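Local structure of uncharacterized protein (4PW1) at residues 197-207 and 244-252. The protein is of unknown function, a bacterial DUF6836-family protein built on an antiparallel beta sheet surrounded by alpha-helices. Sequence-based numbering, arbitrary orientation.
Sequences IGDNLYTIWEL and RFVGFSLKY
Helix 198-207 lies across strand 244-251 nearly at right angles (97°), the axes coming within 10.3 Å at their closest, with Ile204 over Leu250. Leu250 fills the middle of the interface, its CG anti to the backbone N (chi1 171°), which carries both methyls to the helix: CD2 packs against Asn200 CG at 3.8 Å and also meets Ile204 CG1, while CD1 lies 4.0 Å from Leu207 CD1 and reaches the methyl of Thr203. Two residues earlier in the strand, CZ and CE2 of the Phe248 ring approach the CD1 methyls of Ile197 and Ile204 more loosely.

The polar part lies at the chain end. Tyr252 OH gives its proton to Asn200 OD1 over a short 2.5 Å; the acceptor sits at the ring edge, whereas the hydroxyl stands 35° out of the amide's carbonyl plane. A water bridges Tyr252 OH and Asp199 O, donating to both, and Thr203 OG1 is 3.2 Å from Tyr252 OH on the CE1 side of the ring. Asn200 ND2 bonds weakly to Leu107 O on strand 106-114.

This is helix-on-sheet packing: strand 244-251 runs between strands 106-114 and 233-239, Ile204 and Leu207 extend onto Met234, and helix 173-190 meets Ile204 through Phe178.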
loop_
_atom_site.group_PDB
_atom_site.type_symbol
_atom_site.label_atom_id
_atom_site.label_comp_id
_atom_site.label_asym_id
_atom_site.label_seq_id
_atom_site.Cartn_x
_atom_site.Cartn_y
_atom_site.Cartn_z
ATOM N N ILE B 197 -11.021 -20.658 10.911
ATOM C CA ILE B 197 -11.096 -19.349 11.574
ATOM C C ILE B 197 -11.005 -19.378 13.122
ATOM O O ILE B 197 -10.571 -18.404 13.747
ATOM C CB ILE B 197 -12.340 -18.533 11.114
ATOM C CG1 ILE B 197 -12.100 -17.057 11.495
ATOM C CG2 ILE B 197 -13.664 -19.083 11.687
ATOM C CD1 ILE B 197 -12.979 -16.057 10.790
ATOM N N GLY B 198 -11.405 -20.494 13.736
ATOM C CA GLY B 198 -11.532 -20.595 15.232
ATOM C C GLY B 198 -10.275 -20.272 15.986
ATOM O O GLY B 198 -10.301 -19.544 16.998
ATOM N N ASP B 199 -9.152 -20.729 15.444
ATOM C CA ASP B 199 -7.850 -20.453 16.058
ATOM C C ASP B 199 -7.461 -18.988 16.005
ATOM O O ASP B 199 -6.567 -18.566 16.768
ATOM C CB ASP B 199 -6.730 -21.298 15.415
ATOM C CG ASP B 199 -6.796 -22.769 15.792
ATOM O OD1 ASP B 199 -7.629 -23.122 16.598
ATOM O OD2 ASP B 199 -6.015 -23.583 15.262
ATOM N N ASN B 200 -8.078 -18.207 15.099
ATOM C CA ASN B 200 -7.766 -16.780 14.962
ATOM C C ASN B 200 -8.682 -15.803 15.717
ATOM O O ASN B 200 -8.391 -14.592 15.786
ATOM C CB ASN B 200 -7.713 -16.421 13.462
ATOM C CG ASN B 200 -6.502 -17.001 12.772
ATOM O OD1 ASN B 200 -5.513 -17.371 13.430
ATOM N ND2 ASN B 200 -6.568 -17.086 11.426
ATOM N N LEU B 201 -9.771 -16.330 16.299
ATOM C CA LEU B 201 -10.825 -15.485 16.875
ATOM C C LEU B 201 -10.326 -14.673 18.058
ATOM O O LEU B 201 -10.597 -13.466 18.149
ATOM C CB LEU B 201 -12.061 -16.315 17.304
ATOM C CG LEU B 201 -12.804 -17.068 16.211
ATOM C CD1 LEU B 201 -13.915 -17.910 16.846
ATOM C CD2 LEU B 201 -13.364 -16.085 15.203
ATOM N N TYR B 202 -9.617 -15.316 18.973
ATOM C CA TYR B 202 -9.086 -14.592 20.119
ATOM C C TYR B 202 -8.150 -13.451 19.631
ATOM O O TYR B 202 -8.224 -12.326 20.102
ATOM C CB TYR B 202 -8.354 -15.519 21.104
ATOM C CG TYR B 202 -7.774 -14.720 22.228
ATOM C CD1 TYR B 202 -8.547 -14.372 23.321
ATOM C CD2 TYR B 202 -6.480 -14.222 22.150
ATOM C CE1 TYR B 202 -8.046 -13.551 24.319
ATOM C CE2 TYR B 202 -5.967 -13.386 23.133
ATOM C CZ TYR B 202 -6.757 -13.056 24.207
ATOM O OH TYR B 202 -6.273 -12.265 25.207
ATOM N N THR B 203 -7.254 -13.749 18.700
ATOM C CA THR B 203 -6.291 -12.738 18.266
ATOM C C THR B 203 -7.005 -11.526 17.654
ATOM O O THR B 203 -6.658 -10.388 17.922
ATOM C CB THR B 203 -5.322 -13.318 17.232
ATOM O OG1 THR B 203 -4.589 -14.359 17.842
ATOM C CG2 THR B 203 -4.325 -12.265 16.712
ATOM N N ILE B 204 -8.026 -11.781 16.864
ATOM C CA ILE B 204 -8.758 -10.699 16.233
ATOM C C ILE B 204 -9.418 -9.815 17.295
ATOM O O ILE B 204 -9.311 -8.576 17.270
ATOM C CB ILE B 204 -9.801 -11.277 15.228
ATOM C CG1 ILE B 204 -9.077 -11.947 14.051
ATOM C CG2 ILE B 204 -10.697 -10.194 14.708
ATOM C CD1 ILE B 204 -9.984 -12.856 13.235
ATOM N N TRP B 205 -10.086 -10.462 18.247
ATOM C CA TRP B 205 -10.730 -9.748 19.316
ATOM C C TRP B 205 -9.743 -8.947 20.138
ATOM O O TRP B 205 -9.976 -7.757 20.437
ATOM C CB TRP B 205 -11.468 -10.782 20.162
ATOM C CG TRP B 205 -12.199 -10.314 21.319
ATOM C CD1 TRP B 205 -13.476 -9.814 21.345
ATOM C CD2 TRP B 205 -11.729 -10.298 22.656
ATOM N NE1 TRP B 205 -13.840 -9.529 22.646
ATOM C CE2 TRP B 205 -12.780 -9.809 23.466
ATOM C CE3 TRP B 205 -10.541 -10.705 23.276
ATOM C CZ2 TRP B 205 -12.664 -9.734 24.856
ATOM C CZ3 TRP B 205 -10.411 -10.560 24.655
ATOM C CH2 TRP B 205 -11.464 -10.088 25.423
ATOM N N GLU B 206 -8.641 -9.592 20.524
ATOM C CA GLU B 206 -7.649 -8.955 21.364
ATOM C C GLU B 206 -6.986 -7.735 20.671
ATOM O O GLU B 206 -6.699 -6.727 21.318
ATOM C CB GLU B 206 -6.563 -9.937 21.792
ATOM C CG GLU B 206 -5.577 -9.362 22.799
ATOM C CD GLU B 206 -4.400 -10.276 23.033
ATOM O OE1 GLU B 206 -3.651 -10.405 22.053
ATOM O OE2 GLU B 206 -4.230 -10.885 24.149
ATOM N N LEU B 207 -6.726 -7.832 19.380
ATOM C CA LEU B 207 -6.174 -6.687 18.689
ATOM C C LEU B 207 -7.092 -5.487 18.728
ATOM O O LEU B 207 -6.644 -4.356 19.042
ATOM C CB LEU B 207 -5.913 -7.003 17.247
ATOM C CG LEU B 207 -4.643 -7.796 17.057
ATOM C CD1 LEU B 207 -4.668 -8.367 15.648
ATOM C CD2 LEU B 207 -3.427 -6.933 17.332
ATOM N N ARG B 244 -20.867 -1.629 7.637
ATOM C CA ARG B 244 -20.373 -2.816 8.284
ATOM C C ARG B 244 -19.018 -3.207 7.731
ATOM O O ARG B 244 -18.584 -2.699 6.680
ATOM C CB ARG B 244 -21.350 -3.968 8.081
ATOM C CG ARG B 244 -21.590 -4.325 6.641
ATOM C CD ARG B 244 -21.836 -5.817 6.570
ATOM N NE ARG B 244 -22.029 -6.251 5.217
ATOM C CZ ARG B 244 -21.861 -7.505 4.783
ATOM N NH1 ARG B 244 -21.508 -8.483 5.616
ATOM N NH2 ARG B 244 -22.035 -7.771 3.487
ATOM N N PHE B 245 -18.351 -4.090 8.453
ATOM C CA PHE B 245 -17.130 -4.684 7.979
ATOM C C PHE B 245 -17.395 -5.707 6.879
ATOM O O PHE B 245 -18.249 -6.589 7.018
ATOM C CB PHE B 245 -16.346 -5.266 9.141
ATOM C CG PHE B 245 -15.809 -4.228 10.086
ATOM C CD1 PHE B 245 -14.886 -3.281 9.644
ATOM C CD2 PHE B 245 -16.178 -4.217 11.419
ATOM C CE1 PHE B 245 -14.376 -2.339 10.528
ATOM C CE2 PHE B 245 -15.685 -3.280 12.291
ATOM C CZ PHE B 245 -14.790 -2.314 11.857
ATOM N N VAL B 246 -16.731 -5.535 5.733
ATOM C CA VAL B 246 -16.911 -6.445 4.617
ATOM C C VAL B 246 -15.699 -7.334 4.384
ATOM O O VAL B 246 -15.661 -8.102 3.444
ATOM C CB VAL B 246 -17.308 -5.706 3.324
ATOM C CG1 VAL B 246 -18.649 -5.012 3.518
ATOM C CG2 VAL B 246 -16.236 -4.702 2.937
ATOM N N GLY B 247 -14.707 -7.221 5.239
ATOM C CA GLY B 247 -13.515 -8.030 5.134
ATOM C C GLY B 247 -12.498 -7.763 6.199
ATOM O O GLY B 247 -12.669 -6.867 7.023
ATOM N N PHE B 248 -11.421 -8.541 6.172
ATOM C CA PHE B 248 -10.311 -8.362 7.043
ATOM C C PHE B 248 -9.061 -9.004 6.487
ATOM O O PHE B 248 -9.123 -9.831 5.599
ATOM C CB PHE B 248 -10.563 -8.949 8.449
ATOM C CG PHE B 248 -10.480 -10.453 8.496
ATOM C CD1 PHE B 248 -11.566 -11.232 8.147
ATOM C CD2 PHE B 248 -9.307 -11.094 8.891
ATOM C CE1 PHE B 248 -11.480 -12.626 8.174
ATOM C CE2 PHE B 248 -9.214 -12.487 8.897
ATOM C CZ PHE B 248 -10.313 -13.250 8.532
ATOM N N SER B 249 -7.925 -8.602 7.054
ATOM C CA SER B 249 -6.615 -9.165 6.780
ATOM C C SER B 249 -5.968 -9.304 8.131
ATOM O O SER B 249 -5.927 -8.330 8.893
ATOM C CB SER B 249 -5.753 -8.202 5.946
ATOM O OG SER B 249 -4.389 -8.644 5.919
ATOM N N LEU B 250 -5.437 -10.480 8.421
ATOM C CA LEU B 250 -4.739 -10.730 9.687
ATOM C C LEU B 250 -3.366 -11.315 9.425
ATOM O O LEU B 250 -3.234 -12.307 8.711
ATOM C CB LEU B 250 -5.548 -11.717 10.551
ATOM C CG LEU B 250 -4.828 -12.227 11.809
ATOM C CD1 LEU B 250 -4.605 -11.081 12.751
ATOM C CD2 LEU B 250 -5.616 -13.349 12.482
ATOM N N LYS B 251 -2.338 -10.661 9.945
ATOM C CA LYS B 251 -0.972 -11.142 9.809
ATOM C C LYS B 251 -0.350 -11.336 11.195
ATOM O O LYS B 251 -0.134 -10.364 11.915
ATOM C CB LYS B 251 -0.124 -10.136 9.047
ATOM C CG LYS B 251 1.313 -10.589 8.885
ATOM C CD LYS B 251 2.136 -9.512 8.181
ATOM C CE LYS B 251 3.544 -9.989 7.984
ATOM N NZ LYS B 251 4.128 -9.209 6.883
ATOM N N TYR B 252 -0.030 -12.577 11.545
ATOM C CA TYR B 252 0.702 -12.818 12.795
ATOM C C TYR B 252 2.119 -12.301 12.707
ATOM O O TYR B 252 2.729 -12.375 11.658
ATOM C CB TYR B 252 0.731 -14.277 13.158
ATOM C CG TYR B 252 -0.563 -14.765 13.723
ATOM C CD1 TYR B 252 -0.844 -14.673 15.077
ATOM C CD2 TYR B 252 -1.504 -15.319 12.901
ATOM C CE1 TYR B 252 -2.034 -15.159 15.604
ATOM C CE2 TYR B 252 -2.708 -15.762 13.398
ATOM C CZ TYR B 252 -2.967 -15.708 14.751
ATOM O OH TYR B 252 -4.164 -16.199 15.218
ATOM O OXT TYR B 252 2.677 -11.818 13.689
HETATM O O HOH W 1 -3.551 -18.621 16.655
#